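Local coordinates for protein viral CASP8 and FADD-like apoptosis regulator (Molluscum contagiosum virus subtype 1, PDB 2BBR) that blocks death-receptor-induced apoptosis by interfering with caspase-8 recruitment and activation at the death-inducing signaling complex, and also suppresses host NF-kappa-B activation, at residues F12-E24 with L64-F77. Numbering follows the deposited sequence.
Sequences FLRHLLEELDSHE and LYVLQRMDLLKSRF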
loop_
_atom_site.group_PDB
_atom_site.type_symbol
_atom_site.label_atom_id
_atom_site.label_comp_id
_atom_site.label_asym_id
_atom_site.label_seq_id
_atom_site.Cartn_x
_atom_site.Cartn_y
_atom_site.Cartn_z
ATOM N N PHE A 12 -21.919 0.017 6.275
ATOM C CA PHE A 12 -21.742 0.801 5.061
ATOM C C PHE A 12 -20.457 0.349 4.364
ATOM O O PHE A 12 -20.381 0.298 3.135
ATOM C CB PHE A 12 -21.656 2.284 5.434
ATOM C CG PHE A 12 -21.260 3.183 4.300
ATOM C CD1 PHE A 12 -22.137 3.442 3.253
ATOM C CD2 PHE A 12 -20.009 3.793 4.293
ATOM C CE1 PHE A 12 -21.774 4.298 2.216
ATOM C CE2 PHE A 12 -19.636 4.650 3.261
ATOM C CZ PHE A 12 -20.522 4.903 2.222
ATOM N N LEU A 13 -19.459 0.000 5.170
ATOM C CA LEU A 13 -18.160 -0.442 4.672
ATOM C C LEU A 13 -18.176 -1.862 4.108
ATOM O O LEU A 13 -17.668 -2.099 3.010
ATOM C CB LEU A 13 -17.126 -0.343 5.792
ATOM C CG LEU A 13 -17.132 1.004 6.517
ATOM C CD1 LEU A 13 -16.126 0.978 7.643
ATOM C CD2 LEU A 13 -16.818 2.125 5.540
ATOM N N ARG A 14 -18.742 -2.807 4.854
ATOM C CA ARG A 14 -18.804 -4.188 4.381
ATOM C C ARG A 14 -19.517 -4.249 3.037
ATOM O O ARG A 14 -19.189 -5.071 2.179
ATOM C CB ARG A 14 -19.530 -5.085 5.390
ATOM C CG ARG A 14 -18.660 -5.568 6.542
ATOM C CD ARG A 14 -18.380 -4.462 7.545
ATOM N NE ARG A 14 -19.573 -4.103 8.307
ATOM C CZ ARG A 14 -20.207 -4.926 9.138
ATOM N NH1 ARG A 14 -19.765 -6.164 9.320
ATOM N NH2 ARG A 14 -21.285 -4.509 9.789
ATOM N N HIS A 15 -20.495 -3.371 2.856
ATOM C CA HIS A 15 -21.243 -3.319 1.611
ATOM C C HIS A 15 -20.323 -2.794 0.508
ATOM O O HIS A 15 -20.345 -3.272 -0.625
ATOM C CB HIS A 15 -22.464 -2.414 1.790
ATOM C CG HIS A 15 -23.306 -2.284 0.564
ATOM N ND1 HIS A 15 -23.180 -1.234 -0.318
ATOM C CD2 HIS A 15 -24.289 -3.074 0.070
ATOM C CE1 HIS A 15 -24.051 -1.379 -1.299
ATOM N NE2 HIS A 15 -24.737 -2.487 -1.087
ATOM N N LEU A 16 -19.504 -1.811 0.854
ATOM C CA LEU A 16 -18.559 -1.246 -0.098
ATOM C C LEU A 16 -17.571 -2.320 -0.568
ATOM O O LEU A 16 -17.199 -2.360 -1.740
ATOM C CB LEU A 16 -17.801 -0.084 0.554
ATOM C CG LEU A 16 -16.672 0.568 -0.248
ATOM C CD1 LEU A 16 -17.203 1.072 -1.576
ATOM C CD2 LEU A 16 -16.067 1.708 0.556
ATOM N N LEU A 17 -17.168 -3.198 0.347
ATOM C CA LEU A 17 -16.211 -4.258 0.030
ATOM C C LEU A 17 -16.675 -5.252 -1.029
ATOM O O LEU A 17 -15.852 -5.885 -1.693
ATOM C CB LEU A 17 -15.834 -5.028 1.298
ATOM C CG LEU A 17 -15.014 -4.277 2.349
ATOM C CD1 LEU A 17 -14.728 -5.202 3.523
ATOM C CD2 LEU A 17 -13.716 -3.778 1.730
ATOM N N GLU A 18 -17.985 -5.400 -1.181
ATOM C CA GLU A 18 -18.529 -6.321 -2.170
ATOM C C GLU A 18 -18.186 -5.843 -3.575
ATOM O O GLU A 18 -18.376 -6.568 -4.553
ATOM C CB GLU A 18 -20.047 -6.422 -2.017
ATOM C CG GLU A 18 -20.497 -7.029 -0.698
ATOM C CD GLU A 18 -22.002 -6.998 -0.526
ATOM O OE1 GLU A 18 -22.715 -7.533 -1.402
ATOM O OE2 GLU A 18 -22.473 -6.440 0.488
ATOM N N GLU A 19 -17.673 -4.621 -3.670
ATOM C CA GLU A 19 -17.321 -4.050 -4.961
ATOM C C GLU A 19 -15.871 -4.283 -5.359
ATOM O O GLU A 19 -15.485 -3.980 -6.482
ATOM C CB GLU A 19 -17.612 -2.546 -4.966
ATOM C CG GLU A 19 -19.077 -2.205 -4.740
ATOM C CD GLU A 19 -19.986 -2.858 -5.762
ATOM O OE1 GLU A 19 -19.810 -2.593 -6.971
ATOM O OE2 GLU A 19 -20.875 -3.638 -5.360
ATOM N N LEU A 20 -15.072 -4.824 -4.446
ATOM C CA LEU A 20 -13.661 -5.068 -4.724
ATOM C C LEU A 20 -13.406 -6.529 -5.066
ATOM O O LEU A 20 -14.080 -7.419 -4.550
ATOM C CB LEU A 20 -12.818 -4.678 -3.509
ATOM C CG LEU A 20 -13.040 -3.273 -2.943
ATOM C CD1 LEU A 20 -12.178 -3.091 -1.710
ATOM C CD2 LEU A 20 -12.707 -2.223 -3.988
ATOM N N ASP A 21 -12.432 -6.773 -5.937
ATOM C CA ASP A 21 -12.092 -8.139 -6.312
ATOM C C ASP A 21 -10.935 -8.610 -5.439
ATOM O O ASP A 21 -10.468 -7.869 -4.571
ATOM C CB ASP A 21 -11.744 -8.227 -7.808
ATOM C CG ASP A 21 -10.488 -7.458 -8.179
ATOM O OD1 ASP A 21 -10.327 -7.153 -9.381
ATOM O OD2 ASP A 21 -9.658 -7.171 -7.292
ATOM N N SER A 22 -10.476 -9.837 -5.659
ATOM C CA SER A 22 -9.396 -10.397 -4.854
ATOM C C SER A 22 -8.088 -9.619 -4.902
ATOM O O SER A 22 -7.376 -9.545 -3.902
ATOM C CB SER A 22 -9.145 -11.854 -5.254
ATOM O OG SER A 22 -10.268 -12.663 -4.954
ATOM N N HIS A 23 -7.758 -9.048 -6.054
ATOM C CA HIS A 23 -6.522 -8.284 -6.156
ATOM C C HIS A 23 -6.634 -7.034 -5.286
ATOM O O HIS A 23 -5.736 -6.721 -4.503
ATOM C CB HIS A 23 -6.245 -7.879 -7.602
ATOM C CG HIS A 23 -4.935 -7.181 -7.786
ATOM N ND1 HIS A 23 -3.723 -7.830 -7.666
ATOM C CD2 HIS A 23 -4.642 -5.884 -8.042
ATOM C CE1 HIS A 23 -2.743 -6.962 -7.842
ATOM N NE2 HIS A 23 -3.273 -5.775 -8.073
ATOM N N GLU A 24 -7.748 -6.323 -5.420
ATOM C CA GLU A 24 -7.972 -5.118 -4.638
ATOM C C GLU A 24 -7.973 -5.430 -3.144
ATOM O O GLU A 24 -7.458 -4.644 -2.350
ATOM C CB GLU A 24 -9.288 -4.462 -5.058
ATOM C CG GLU A 24 -9.273 -3.981 -6.499
ATOM C CD GLU A 24 -10.637 -3.555 -6.997
ATOM O OE1 GLU A 24 -11.582 -4.363 -6.896
ATOM O OE2 GLU A 24 -10.761 -2.418 -7.496
ATOM N N LEU A 64 -9.612 4.112 -1.558
ATOM C CA LEU A 64 -10.258 4.048 -2.866
ATOM C C LEU A 64 -9.443 4.775 -3.934
ATOM O O LEU A 64 -9.367 4.327 -5.077
ATOM C CB LEU A 64 -11.678 4.620 -2.790
ATOM C CG LEU A 64 -12.652 3.821 -1.915
ATOM C CD1 LEU A 64 -13.991 4.542 -1.849
ATOM C CD2 LEU A 64 -12.819 2.414 -2.475
ATOM N N TYR A 65 -8.836 5.897 -3.564
ATOM C CA TYR A 65 -8.023 6.642 -4.515
ATOM C C TYR A 65 -6.827 5.803 -4.965
ATOM O O TYR A 65 -6.536 5.702 -6.157
ATOM C CB TYR A 65 -7.518 7.936 -3.885
ATOM C CG TYR A 65 -6.718 8.784 -4.845
ATOM C CD1 TYR A 65 -7.347 9.697 -5.688
ATOM C CD2 TYR A 65 -5.332 8.641 -4.945
ATOM C CE1 TYR A 65 -6.619 10.447 -6.608
ATOM C CE2 TYR A 65 -4.597 9.386 -5.864
ATOM C CZ TYR A 65 -5.250 10.286 -6.691
ATOM O OH TYR A 65 -4.530 11.021 -7.609
ATOM N N VAL A 66 -6.136 5.199 -4.003
ATOM C CA VAL A 66 -4.978 4.374 -4.317
ATOM C C VAL A 66 -5.371 3.207 -5.225
ATOM O O VAL A 66 -4.593 2.799 -6.085
ATOM C CB VAL A 66 -4.313 3.844 -3.020
ATOM C CG1 VAL A 66 -3.218 2.841 -3.357
ATOM C CG2 VAL A 66 -3.727 5.008 -2.231
ATOM N N LEU A 67 -6.580 2.682 -5.037
ATOM C CA LEU A 67 -7.081 1.574 -5.852
ATOM C C LEU A 67 -7.626 2.088 -7.181
ATOM O O LEU A 67 -8.050 1.305 -8.035
ATOM C CB LEU A 67 -8.198 0.823 -5.118
ATOM C CG LEU A 67 -7.863 0.019 -3.860
ATOM C CD1 LEU A 67 -9.136 -0.594 -3.296
ATOM C CD2 LEU A 67 -6.858 -1.067 -4.196
ATOM N N GLN A 68 -7.624 3.405 -7.341
ATOM C CA GLN A 68 -8.108 4.040 -8.558
ATOM C C GLN A 68 -9.585 3.755 -8.808
ATOM O O GLN A 68 -10.020 3.662 -9.956
ATOM C CB GLN A 68 -7.271 3.583 -9.756
ATOM C CG GLN A 68 -5.814 4.012 -9.676
ATOM C CD GLN A 68 -5.645 5.516 -9.774
ATOM O OE1 GLN A 68 -5.901 6.112 -10.820
ATOM N NE2 GLN A 68 -5.218 6.140 -8.680
ATOM N N ARG A 69 -10.352 3.615 -7.731
ATOM C CA ARG A 69 -11.780 3.362 -7.850
ATOM C C ARG A 69 -12.543 4.676 -7.727
ATOM O O ARG A 69 -13.228 4.941 -6.738
ATOM C CB ARG A 69 -12.236 2.354 -6.788
ATOM C CG ARG A 69 -11.667 0.947 -7.000
ATOM C CD ARG A 69 -12.067 0.375 -8.356
ATOM N NE ARG A 69 -13.517 0.260 -8.488
ATOM C CZ ARG A 69 -14.231 -0.795 -8.108
ATOM N NH1 ARG A 69 -13.635 -1.850 -7.570
ATOM N NH2 ARG A 69 -15.548 -0.791 -8.258
ATOM N N MET A 70 -12.402 5.509 -8.752
ATOM C CA MET A 70 -13.068 6.802 -8.768
ATOM C C MET A 70 -14.580 6.624 -8.841
ATOM O O MET A 70 -15.335 7.521 -8.473
ATOM C CB MET A 70 -12.567 7.644 -9.941
ATOM C CG MET A 70 -11.249 8.373 -9.681
ATOM S SD MET A 70 -9.884 7.320 -9.134
ATOM C CE MET A 70 -8.585 8.535 -8.865
ATOM N N ASP A 71 -15.021 5.462 -9.319
ATOM C CA ASP A 71 -16.449 5.169 -9.390
ATOM C C ASP A 71 -17.016 5.094 -7.972
ATOM O O ASP A 71 -18.071 5.657 -7.680
ATOM C CB ASP A 71 -16.703 3.853 -10.155
ATOM C CG ASP A 71 -15.986 2.655 -9.547
ATOM O OD1 ASP A 71 -14.831 2.792 -9.092
ATOM O OD2 ASP A 71 -16.578 1.554 -9.549
ATOM N N LEU A 72 -16.292 4.424 -7.082
ATOM C CA LEU A 72 -16.731 4.283 -5.698
ATOM C C LEU A 72 -16.591 5.591 -4.915
ATOM O O LEU A 72 -17.382 5.870 -4.012
ATOM C CB LEU A 72 -15.959 3.152 -5.013
ATOM C CG LEU A 72 -16.168 1.778 -5.669
ATOM C CD1 LEU A 72 -15.362 0.724 -4.926
ATOM C CD2 LEU A 72 -17.650 1.414 -5.670
ATOM N N LEU A 73 -15.586 6.395 -5.253
ATOM C CA LEU A 73 -15.419 7.680 -4.584
ATOM C C LEU A 73 -16.651 8.531 -4.876
ATOM O O LEU A 73 -17.166 9.224 -3.998
ATOM C CB LEU A 73 -14.154 8.389 -5.079
ATOM C CG LEU A 73 -12.851 7.858 -4.470
ATOM C CD1 LEU A 73 -11.659 8.374 -5.253
ATOM C CD2 LEU A 73 -12.758 8.271 -3.009
ATOM N N LYS A 74 -17.128 8.477 -6.117
ATOM C CA LYS A 74 -18.316 9.237 -6.492
ATOM C C LYS A 74 -19.599 8.687 -5.867
ATOM O O LYS A 74 -20.339 9.418 -5.209
ATOM C CB LYS A 74 -18.490 9.270 -8.017
ATOM C CG LYS A 74 -17.546 10.210 -8.753
ATOM C CD LYS A 74 -17.837 10.225 -10.252
ATOM C CE LYS A 74 -17.500 8.890 -10.898
ATOM N NZ LYS A 74 -17.928 8.829 -12.321
ATOM N N SER A 75 -19.857 7.396 -6.056
ATOM C CA SER A 75 -21.090 6.807 -5.544
ATOM C C SER A 75 -21.220 6.721 -4.029
ATOM O O SER A 75 -22.322 6.854 -3.497
ATOM C CB SER A 75 -21.303 5.413 -6.142
ATOM O OG SER A 75 -20.351 4.486 -5.652
ATOM N N ARG A 76 -20.108 6.510 -3.334
ATOM C CA ARG A 76 -20.154 6.386 -1.884
ATOM C C ARG A 76 -19.829 7.653 -1.109
ATOM O O ARG A 76 -20.324 7.841 0.003
ATOM C CB ARG A 76 -19.213 5.271 -1.430
ATOM C CG ARG A 76 -19.570 3.896 -1.973
ATOM C CD ARG A 76 -20.975 3.500 -1.561
ATOM N NE ARG A 76 -21.218 2.069 -1.723
ATOM C CZ ARG A 76 -21.221 1.430 -2.889
ATOM N NH1 ARG A 76 -20.994 2.091 -4.014
ATOM N NH2 ARG A 76 -21.457 0.124 -2.927
ATOM N N PHE A 77 -19.007 8.526 -1.684
ATOM C CA PHE A 77 -18.635 9.744 -0.979
ATOM C C PHE A 77 -18.904 11.043 -1.731
ATOM O O PHE A 77 -18.656 12.127 -1.203
ATOM C CB PHE A 77 -17.160 9.664 -0.570
ATOM C CG PHE A 77 -16.849 8.493 0.323
ATOM C CD1 PHE A 77 -16.177 7.379 -0.165
ATOM C CD2 PHE A 77 -17.255 8.497 1.652
ATOM C CE1 PHE A 77 -15.915 6.285 0.662
ATOM C CE2 PHE A 77 -16.999 7.411 2.484
ATOM C CZ PHE A 77 -16.328 6.303 1.990
HETATM O O HOH W 1 -21.905 1.126 0.687
HETATM O O HOH W 2 -17.625 -2.899 -8.498
HETATM O O HOH W 3 -22.935 -1.408 -4.812
HETATM O O HOH W 4 -8.493 -1.390 -8.471
#
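R69 and E24 form a salt bridge within the first death effector domain, a helical bundle of the death fold, in a contact joining helix 10-17, the following turn and the start of helix 22-31 to the end of helix 57-66 and to helix 70-77. R69 NH1 gives nearly straight bonds to E19 O (3.0 Å), from above the carbonyl plane, and to E24 OE2 (2.9 Å), on the syn side of the carboxylate, while NE and NH2 clasp D71 side-on, each on a syn lone pair. Bonds from all three nitrogens, their partners within 12° of its plane, fix the orientation of the guanidinium, and L72 CD1 covers one face. The E24 carboxylate is itself anchored by a capping box with D21. Tight packing continues where L16, its CG anti to the backbone N (chi1 175°), sets CD1 3.8 Å from L72 CD1 and over one face of the R76 guanidinium, toward its rim. Beyond, the edge of F12 meets the face of F77 in an offset edge-to-face pair, planes at 83°. The solvent side is looser: one water accepts from R76 NH2 and donates weakly to E19 OE2, and another joins F12 O and H15 ND1 to R76 NE, which donates to it at 2.7 Å.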